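Long-range contacts in possible thiamine biosynthesis enzyme (Candida albicans, PDB 2X7Q), which is of unknown function but has the fold of periplasmic solute-binding proteins, with a possible part in thiamine biosynthesis: residues G54-L62 / A70-D80; A102-T113 / Y185-Q195. The protein carries 1 engineered substitution. One frame throughout, in Å; residues are numbered along the deposited sequence.

Interaction 1: residues G54-L62 / A70-D80; sequences GSGRLINLL and AIGLTEAFIAD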
loop_
_atom_site.group_PDB
_atom_site.type_symbol
_atom_site.label_atom_id
_atom_site.label_comp_id
_atom_site.label_asym_id
_atom_site.label_seq_id
_atom_site.Cartn_x
_atom_site.Cartn_y
_atom_site.Cartn_z
ATOM N N GLY A 54 -1.998 0.844 8.250
ATOM C CA GLY A 54 -1.459 0.126 7.107
ATOM C C GLY A 54 -2.059 -1.223 6.742
ATOM O O GLY A 54 -3.055 -1.666 7.321
ATOM N N SER A 55 -1.424 -1.878 5.771
ATOM C CA SER A 55 -1.925 -3.118 5.183
ATOM C C SER A 55 -1.879 -4.298 6.147
ATOM O O SER A 55 -2.618 -5.271 5.986
ATOM C CB SER A 55 -1.135 -3.460 3.916
ATOM O OG SER A 55 -1.202 -2.411 2.966
ATOM N N GLY A 56 -1.001 -4.212 7.141
ATOM C CA GLY A 56 -0.873 -5.264 8.133
ATOM C C GLY A 56 -2.212 -5.634 8.740
ATOM O O GLY A 56 -2.541 -6.813 8.869
ATOM N N ARG A 57 -2.991 -4.620 9.107
ATOM C CA ARG A 57 -4.300 -4.838 9.710
ATOM C C ARG A 57 -5.325 -5.192 8.638
ATOM O O ARG A 57 -6.287 -5.913 8.901
ATOM C CB ARG A 57 -4.755 -3.596 10.482
ATOM C CG ARG A 57 -5.996 -3.818 11.341
ATOM C CD ARG A 57 -6.603 -2.506 11.819
ATOM N NE ARG A 57 -7.719 -2.726 12.735
ATOM C CZ ARG A 57 -8.555 -1.776 13.145
ATOM N NH1 ARG A 57 -8.416 -0.528 12.715
ATOM N NH2 ARG A 57 -9.540 -2.072 13.981
ATOM N N LEU A 58 -5.112 -4.675 7.433
ATOM C CA LEU A 58 -5.978 -4.980 6.298
ATOM C C LEU A 58 -6.081 -6.485 6.075
ATOM O O LEU A 58 -7.175 -7.020 5.900
ATOM C CB LEU A 58 -5.464 -4.297 5.027
ATOM C CG LEU A 58 -5.441 -2.768 5.018
ATOM C CD1 LEU A 58 -4.981 -2.246 3.663
ATOM C CD2 LEU A 58 -6.811 -2.215 5.365
ATOM N N ILE A 59 -4.937 -7.163 6.082
ATOM C CA ILE A 59 -4.909 -8.609 5.894
ATOM C C ILE A 59 -5.600 -9.326 7.054
ATOM O O ILE A 59 -6.318 -10.306 6.850
ATOM C CB ILE A 59 -3.470 -9.141 5.743
ATOM C CG1 ILE A 59 -2.780 -8.492 4.543
ATOM C CG2 ILE A 59 -3.475 -10.656 5.597
ATOM C CD1 ILE A 59 -1.351 -8.946 4.339
ATOM N N ASN A 60 -5.376 -8.835 8.270
ATOM C CA ASN A 60 -6.019 -9.399 9.451
ATOM C C ASN A 60 -7.540 -9.283 9.374
ATOM O O ASN A 60 -8.264 -10.202 9.750
ATOM C CB ASN A 60 -5.502 -8.721 10.723
ATOM C CG ASN A 60 -4.060 -9.064 11.020
ATOM O OD1 ASN A 60 -3.501 -9.994 10.444
ATOM N ND2 ASN A 60 -3.449 -8.314 11.929
ATOM N N LEU A 61 -8.015 -8.143 8.883
ATOM C CA LEU A 61 -9.444 -7.904 8.735
ATOM C C LEU A 61 -10.051 -8.844 7.694
ATOM O O LEU A 61 -11.185 -9.295 7.841
ATOM C CB LEU A 61 -9.706 -6.445 8.354
ATOM C CG LEU A 61 -9.278 -5.391 9.378
ATOM C CD1 LEU A 61 -9.466 -3.988 8.824
ATOM C CD2 LEU A 61 -10.043 -5.563 10.682
ATOM N N LEU A 62 -9.291 -9.136 6.644
ATOM C CA LEU A 62 -9.738 -10.070 5.618
ATOM C C LEU A 62 -9.781 -11.488 6.174
ATOM O O LEU A 62 -10.678 -12.266 5.850
ATOM C CB LEU A 62 -8.818 -10.015 4.396
ATOM C CG LEU A 62 -8.814 -8.710 3.599
ATOM C CD1 LEU A 62 -7.831 -8.795 2.443
ATOM C CD2 LEU A 62 -10.212 -8.393 3.095
ATOM N N ALA A 70 -10.054 -5.038 0.713
ATOM C CA ALA A 70 -8.987 -4.223 1.289
ATOM C C ALA A 70 -8.139 -3.576 0.198
ATOM O O ALA A 70 -7.735 -4.242 -0.754
ATOM C CB ALA A 70 -8.121 -5.053 2.219
ATOM N N ILE A 71 -7.885 -2.278 0.336
ATOM C CA ILE A 71 -7.028 -1.554 -0.599
ATOM C C ILE A 71 -5.693 -1.242 0.074
ATOM O O ILE A 71 -5.593 -0.289 0.851
ATOM C CB ILE A 71 -7.672 -0.226 -1.045
ATOM C CG1 ILE A 71 -9.148 -0.427 -1.397
ATOM C CG2 ILE A 71 -6.909 0.377 -2.218
ATOM C CD1 ILE A 71 -9.394 -0.759 -2.855
ATOM N N GLY A 72 -4.668 -2.038 -0.221
ATOM C CA GLY A 72 -3.382 -1.879 0.435
ATOM C C GLY A 72 -2.183 -2.027 -0.483
ATOM O O GLY A 72 -2.329 -2.150 -1.699
ATOM N N LEU A 73 -0.991 -2.012 0.104
ATOM C CA LEU A 73 0.244 -2.109 -0.666
ATOM C C LEU A 73 0.395 -3.478 -1.326
ATOM O O LEU A 73 0.023 -4.501 -0.753
ATOM C CB LEU A 73 1.459 -1.801 0.214
ATOM C CG LEU A 73 1.483 -0.411 0.857
ATOM C CD1 LEU A 73 2.693 -0.251 1.766
ATOM C CD2 LEU A 73 1.461 0.678 -0.206
ATOM N N THR A 74 0.946 -3.482 -2.536
ATOM C CA THR A 74 1.093 -4.702 -3.320
ATOM C C THR A 74 1.929 -5.768 -2.617
ATOM O O THR A 74 1.482 -6.901 -2.462
ATOM C CB THR A 74 1.711 -4.406 -4.701
ATOM O OG1 THR A 74 0.877 -3.484 -5.415
ATOM C CG2 THR A 74 1.852 -5.684 -5.511
ATOM N N GLU A 75 3.136 -5.407 -2.192
ATOM C CA GLU A 75 4.053 -6.378 -1.599
ATOM C C GLU A 75 3.454 -7.064 -0.374
ATOM O O GLU A 75 3.747 -8.226 -0.104
ATOM C CB GLU A 75 5.398 -5.731 -1.247
ATOM C CG GLU A 75 5.360 -4.760 -0.075
ATOM C CD GLU A 75 4.974 -3.356 -0.488
ATOM O OE1 GLU A 75 4.687 -3.145 -1.684
ATOM O OE2 GLU A 75 4.960 -2.462 0.382
ATOM N N ALA A 76 2.614 -6.341 0.359
ATOM C CA ALA A 76 1.987 -6.876 1.561
ATOM C C ALA A 76 1.138 -8.105 1.242
ATOM O O ALA A 76 1.204 -9.115 1.940
ATOM C CB ALA A 76 1.139 -5.807 2.235
ATOM N N PHE A 77 0.335 -8.005 0.189
ATOM C CA PHE A 77 -0.554 -9.091 -0.204
ATOM C C PHE A 77 0.194 -10.201 -0.937
ATOM O O PHE A 77 -0.051 -11.382 -0.700
ATOM C CB PHE A 77 -1.698 -8.561 -1.073
ATOM C CG PHE A 77 -2.598 -7.586 -0.365
ATOM C CD1 PHE A 77 -3.547 -8.031 0.543
ATOM C CD2 PHE A 77 -2.499 -6.224 -0.608
ATOM C CE1 PHE A 77 -4.378 -7.139 1.197
ATOM C CE2 PHE A 77 -3.329 -5.326 0.041
ATOM C CZ PHE A 77 -4.268 -5.784 0.945
ATOM N N ILE A 78 1.105 -9.817 -1.825
ATOM C CA ILE A 78 1.890 -10.790 -2.578
ATOM C C ILE A 78 2.715 -11.676 -1.650
ATOM O O ILE A 78 2.742 -12.896 -1.806
ATOM C CB ILE A 78 2.835 -10.107 -3.585
ATOM C CG1 ILE A 78 2.037 -9.286 -4.599
ATOM C CG2 ILE A 78 3.697 -11.143 -4.294
ATOM C CD1 ILE A 78 1.060 -10.106 -5.416
ATOM N N ALA A 79 3.388 -11.056 -0.687
ATOM C CA ALA A 79 4.209 -11.799 0.262
ATOM C C ALA A 79 3.354 -12.714 1.133
ATOM O O ALA A 79 3.704 -13.872 1.356
ATOM C CB ALA A 79 5.022 -10.846 1.125
ATOM N N ASP A 80 2.230 -12.191 1.616
ATOM C CA ASP A 80 1.329 -12.961 2.464
ATOM C C ASP A 80 0.837 -14.213 1.739
ATOM O O ASP A 80 0.746 -15.288 2.332
ATOM C CB ASP A 80 0.142 -12.099 2.903
ATOM C CG ASP A 80 -0.554 -12.646 4.136
ATOM O OD1 ASP A 80 0.119 -12.827 5.172
ATOM O OD2 ASP A 80 -1.776 -12.891 4.072
#
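The ring of Phe77 is approached obliquely by two aliphatic side chains of helix 55-62: Ile59 CG1 lies 3.9 Å from Phe77 CE1, and Leu62 CD1 reaches the same ring carbon. Ile59 and Phe77 run alongside one another, pointing opposite ways, whereas Leu62 comes in across the direction of the Phe77 side chain. Gly72 CA sits at the ring edge, in its plane. Toward the strand, Leu62 CD1 and Leu58 CB both pack on Ala70 CB. Gly72 CA lies against Leu58 CD1 (3.6 Å) and Ser55 OG (3.4 Å), so helix and strand backbone come close here. One hydrogen bond crosses the contact, from Leu73 N to Ser55 OG (2.9 Å, 158° at the hydrogen). Ser55 OG stands beside its own backbone N (chi1 -58°), which aims it at the strand end, while Ser55 CB rests 3.7 Å from Ala76 CB. At the far end Ile59 CG2 touches Asp80 OD2, an oxygen hydrogen-bonded by Asn85. Strand 203-208 packs against Phe77 through Ala206. Helix 55-63 joins the parallel strands 46-50 and 69-73, a beta-alpha-beta crossover in one lobe of the periplasmic binding protein fold.

Interaction 2: residues A102-T113 / Y185-Q195; sequences AVSTGSNRDDVT and YDNHEIKQIDQ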
loop_
_atom_site.group_PDB
_atom_site.type_symbol
_atom_site.label_atom_id
_atom_site.label_comp_id
_atom_site.label_asym_id
_atom_site.label_seq_id
_atom_site.Cartn_x
_atom_site.Cartn_y
_atom_site.Cartn_z
ATOM N N ALA A 102 10.919 7.050 1.535
ATOM C CA ALA A 102 11.949 7.972 1.996
ATOM C C ALA A 102 12.601 7.455 3.278
ATOM O O ALA A 102 11.914 7.067 4.229
ATOM C CB ALA A 102 11.359 9.356 2.218
ATOM N N VAL A 103 13.931 7.461 3.301
ATOM C CA VAL A 103 14.680 7.018 4.469
ATOM C C VAL A 103 14.999 8.212 5.360
ATOM O O VAL A 103 15.638 9.170 4.922
ATOM C CB VAL A 103 15.984 6.317 4.061
ATOM C CG1 VAL A 103 16.706 5.782 5.287
ATOM C CG2 VAL A 103 15.693 5.190 3.078
ATOM N N SER A 104 14.555 8.155 6.612
ATOM C CA SER A 104 14.710 9.286 7.520
ATOM C C SER A 104 15.552 8.945 8.744
ATOM O O SER A 104 15.667 7.781 9.128
ATOM C CB SER A 104 13.341 9.799 7.971
ATOM O OG SER A 104 12.523 10.129 6.863
ATOM N N THR A 105 16.137 9.976 9.347
ATOM C CA THR A 105 16.869 9.828 10.598
ATOM C C THR A 105 16.642 11.063 11.460
ATOM O O THR A 105 15.945 11.993 11.052
ATOM C CB THR A 105 18.378 9.629 10.358
ATOM O OG1 THR A 105 19.030 9.322 11.597
ATOM C CG2 THR A 105 18.999 10.881 9.759
ATOM N N GLY A 106 17.230 11.069 12.653
ATOM C CA GLY A 106 17.086 12.188 13.566
ATOM C C GLY A 106 17.553 13.500 12.967
ATOM O O GLY A 106 18.273 13.513 11.970
ATOM N N SER A 107 17.143 14.607 13.579
ATOM C CA SER A 107 17.521 15.932 13.106
ATOM C C SER A 107 19.010 16.191 13.309
ATOM O O SER A 107 19.668 16.786 12.455
ATOM C CB SER A 107 16.701 17.008 13.817
ATOM O OG SER A 107 16.910 16.975 15.215
ATOM N N ASN A 108 19.534 15.738 14.444
ATOM C CA ASN A 108 20.948 15.903 14.760
ATOM C C ASN A 108 21.625 14.569 15.053
ATOM O O ASN A 108 21.789 14.189 16.214
ATOM C CB ASN A 108 21.127 16.848 15.948
ATOM C CG ASN A 108 22.588 17.137 16.246
ATOM O OD1 ASN A 108 23.293 17.729 15.430
ATOM N ND2 ASN A 108 23.045 16.728 17.425
ATOM N N ARG A 109 22.019 13.863 13.998
ATOM C CA ARG A 109 22.672 12.567 14.148
ATOM C C ARG A 109 24.007 12.527 13.408
ATOM O O ARG A 109 24.050 12.239 12.212
ATOM C CB ARG A 109 21.762 11.449 13.637
ATOM C CG ARG A 109 20.453 11.311 14.387
ATOM C CD ARG A 109 20.674 10.822 15.807
ATOM N NE ARG A 109 21.368 9.538 15.836
ATOM C CZ ARG A 109 20.763 8.359 15.729
ATOM N NH1 ARG A 109 19.448 8.296 15.585
ATOM N NH2 ARG A 109 21.474 7.241 15.764
ATOM N N ASP A 110 25.091 12.818 14.118
ATOM C CA ASP A 110 26.422 12.796 13.519
ATOM C C ASP A 110 26.818 11.384 13.099
ATOM O O ASP A 110 27.681 11.203 12.241
ATOM C CB ASP A 110 27.461 13.357 14.493
ATOM C CG ASP A 110 27.353 14.857 14.663
ATOM O OD1 ASP A 110 26.478 15.471 14.017
ATOM O OD2 ASP A 110 28.147 15.423 15.442
ATOM N N ASP A 111 26.182 10.389 13.705
ATOM C CA ASP A 111 26.521 8.995 13.449
ATOM C C ASP A 111 25.798 8.421 12.233
ATOM O O ASP A 111 26.156 7.352 11.737
ATOM C CB ASP A 111 26.232 8.140 14.686
ATOM C CG ASP A 111 24.778 8.207 15.120
ATOM O OD1 ASP A 111 24.115 9.231 14.848
ATOM O OD2 ASP A 111 24.304 7.236 15.746
ATOM N N VAL A 112 24.785 9.134 11.748
ATOM C CA VAL A 112 24.011 8.669 10.603
ATOM C C VAL A 112 23.864 9.754 9.542
ATOM O O VAL A 112 23.093 10.700 9.711
ATOM C CB VAL A 112 22.611 8.184 11.028
ATOM C CG1 VAL A 112 21.824 7.706 9.815
ATOM C CG2 VAL A 112 22.727 7.077 12.065
ATOM N N THR A 113 24.606 9.608 8.448
ATOM C CA THR A 113 24.540 10.551 7.335
ATOM C C THR A 113 24.284 9.826 6.015
ATOM O O THR A 113 23.655 10.372 5.107
ATOM C CB THR A 113 25.838 11.375 7.215
ATOM O OG1 THR A 113 26.923 10.514 6.846
ATOM C CG2 THR A 113 26.161 12.054 8.536
ATOM N N TYR A 185 10.342 16.979 7.174
ATOM C CA TYR A 185 11.638 17.396 6.656
ATOM C C TYR A 185 11.707 18.917 6.668
ATOM O O TYR A 185 12.739 19.505 6.990
ATOM C CB TYR A 185 11.850 16.896 5.228
ATOM C CG TYR A 185 12.023 15.399 5.091
ATOM C CD1 TYR A 185 12.785 14.678 6.002
ATOM C CD2 TYR A 185 11.443 14.714 4.032
ATOM C CE1 TYR A 185 12.949 13.311 5.869
ATOM C CE2 TYR A 185 11.602 13.350 3.891
ATOM C CZ TYR A 185 12.356 12.654 4.811
ATOM O OH TYR A 185 12.516 11.295 4.669
ATOM N N ASP A 186 10.591 19.550 6.317
ATOM C CA ASP A 186 10.528 21.003 6.197
ATOM C C ASP A 186 10.585 21.712 7.548
ATOM O O ASP A 186 11.163 22.792 7.661
ATOM C CB ASP A 186 9.275 21.421 5.420
ATOM C CG ASP A 186 9.326 20.999 3.965
ATOM O OD1 ASP A 186 10.431 20.697 3.473
ATOM O OD2 ASP A 186 8.262 20.972 3.313
ATOM N N ASN A 187 9.985 21.108 8.570
ATOM C CA ASN A 187 10.063 21.663 9.919
ATOM C C ASN A 187 11.296 21.145 10.657
ATOM O O ASN A 187 11.480 21.407 11.845
ATOM C CB ASN A 187 8.783 21.387 10.717
ATOM C CG ASN A 187 8.552 19.910 10.966
ATOM O OD1 ASN A 187 9.416 19.075 10.699
ATOM N ND2 ASN A 187 7.380 19.582 11.490
ATOM N N HIS A 188 12.124 20.393 9.937
ATOM C CA HIS A 188 13.422 19.947 10.434
ATOM C C HIS A 188 13.343 19.055 11.671
ATOM O O HIS A 188 14.279 19.011 12.467
ATOM C CB HIS A 188 14.330 21.152 10.703
ATOM C CG HIS A 188 14.539 22.029 9.508
ATOM N ND1 HIS A 188 15.464 21.744 8.526
ATOM C CD2 HIS A 188 13.941 23.186 9.136
ATOM C CE1 HIS A 188 15.428 22.688 7.603
ATOM N NE2 HIS A 188 14.514 23.575 7.948
ATOM N N GLU A 189 12.232 18.341 11.827
ATOM C CA GLU A 189 12.106 17.373 12.911
ATOM C C GLU A 189 12.915 16.124 12.585
ATOM O O GLU A 189 13.587 15.559 13.450
ATOM C CB GLU A 189 10.642 17.007 13.160
ATOM C CG GLU A 189 10.448 15.947 14.235
ATOM C CD GLU A 189 8.988 15.705 14.568
ATOM O OE1 GLU A 189 8.166 16.614 14.331
ATOM O OE2 GLU A 189 8.666 14.615 15.086
ATOM N N ILE A 190 12.846 15.702 11.327
ATOM C CA ILE A 190 13.642 14.581 10.848
ATOM C C ILE A 190 14.506 15.006 9.663
ATOM O O ILE A 190 14.488 16.167 9.253
ATOM C CB ILE A 190 12.767 13.380 10.451
ATOM C CG1 ILE A 190 11.714 13.799 9.424
ATOM C CG2 ILE A 190 12.106 12.773 11.677
ATOM C CD1 ILE A 190 10.784 12.677 9.011
ATOM N N LYS A 191 15.261 14.059 9.116
ATOM C CA LYS A 191 16.233 14.366 8.073
ATOM C C LYS A 191 16.363 13.228 7.068
ATOM O O LYS A 191 16.660 12.093 7.438
ATOM C CB LYS A 191 17.589 14.670 8.708
ATOM C CG LYS A 191 18.734 14.819 7.730
ATOM C CD LYS A 191 20.001 15.222 8.469
ATOM C CE LYS A 191 20.177 14.401 9.737
ATOM N NZ LYS A 191 21.336 14.853 10.549
ATOM N N GLN A 192 16.137 13.541 5.795
ATOM C CA GLN A 192 16.212 12.538 4.737
ATOM C C GLN A 192 17.656 12.219 4.371
ATOM O O GLN A 192 18.481 13.120 4.219
ATOM C CB GLN A 192 15.456 13.006 3.492
ATOM C CG GLN A 192 15.590 12.072 2.300
ATOM C CD GLN A 192 14.883 12.593 1.068
ATOM O OE1 GLN A 192 15.459 12.639 -0.019
ATOM N NE2 GLN A 192 13.628 12.987 1.230
ATOM N N ILE A 193 17.951 10.931 4.225
ATOM C CA ILE A 193 19.290 10.493 3.858
ATOM C C ILE A 193 19.277 9.664 2.577
ATOM O O ILE A 193 20.327 9.400 1.992
ATOM C CB ILE A 193 19.947 9.670 4.985
ATOM C CG1 ILE A 193 19.135 8.405 5.275
ATOM C CG2 ILE A 193 20.098 10.513 6.238
ATOM C CD1 ILE A 193 19.742 7.530 6.356
ATOM N N ASP A 194 18.085 9.265 2.140
ATOM C CA ASP A 194 17.951 8.449 0.938
ATOM C C ASP A 194 16.487 8.253 0.537
ATOM O O ASP A 194 15.576 8.472 1.336
ATOM C CB ASP A 194 18.621 7.090 1.156
ATOM C CG ASP A 194 19.001 6.409 -0.142
ATOM O OD1 ASP A 194 18.799 7.009 -1.219
ATOM O OD2 ASP A 194 19.508 5.270 -0.082
ATOM N N GLN A 195 16.275 7.843 -0.712
ATOM C CA GLN A 195 14.944 7.512 -1.213
ATOM C C GLN A 195 15.018 6.213 -2.004
ATOM O O GLN A 195 16.109 5.730 -2.300
ATOM C CB GLN A 195 14.403 8.633 -2.103
ATOM C CG GLN A 195 14.118 9.938 -1.378
ATOM C CD GLN A 195 13.539 10.999 -2.298
ATOM O OE1 GLN A 195 13.483 10.819 -3.515
ATOM N NE2 GLN A 195 13.105 12.112 -1.719
HETATM O O HOH W 1 14.131 16.860 15.842
#
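Val103 N gives to Asp194 O at 2.8 Å and Ile193 N gives back to Val103 O, nearly straight at 168°, in an antiparallel strand pair interrupted by a beta bulge. Val103 thus faces both Ile193 and Asp194, and the register shifts by one between Val103 and Ser104. Beyond it Thr105 and Lys191 exchange a second pair of backbone bonds, more bent than the first; Lys191 N to Thr105 O closes at only 134°. Between the two pairs lies a CA-H...O contact from Gln192 CA to Val103 O, 3.4 Å. Ser104 OG and Tyr185 OH are modelled 2.5 Å apart, a doubtfully short hydrogen bond in which either could donate.

Where the strands part, the chain of Lys191 bends at chi3 (44°) and brings NZ 3.2 Å from Ser107 O, meeting that carbonyl from above its plane. A water bridges Ser107 OG and Glu189 O, donating to the latter. Arg109 grips Asp111 side-on with NE and NH2; its NH1 bonds Val162 O, and NH2 also pairs with Asp172, just ahead of strand 173-177.

Packing completes the contact. Ala102 CB lies at the edge of the Tyr185 ring, 3.3 Å from Tyr185 OH. On the side of Val103 and Thr105, Ile193 CG2 meets Thr105 CG2 at 3.7 Å, and Ile193 CD1 reaches both Val103 CG1 and Val112 CG1.

How the interactions relate
Interactions 1 and 2 belong to different five-stranded mixed sheets, consistent with the two lobes of a periplasmic binding protein; their centres are 28 Å apart and their nearest atoms about 11 Å, without touching. Interaction 1 is buried, its centre about 7 Å from the centre of the chain, and packs a helix on a strand and the helix that follows it, largely through aliphatic and aromatic carbons with a single hydrogen bond. Interaction 2 pairs strand 100-106 with 190-197, one of the two edge strands of its sheet, and is only partly buried. Backbone bonds dominate there, and a lysine and a bridging water join the segments toward the exposed end. Interaction 1 links neighbouring elements, while interaction 2 joins segments 72 residues apart.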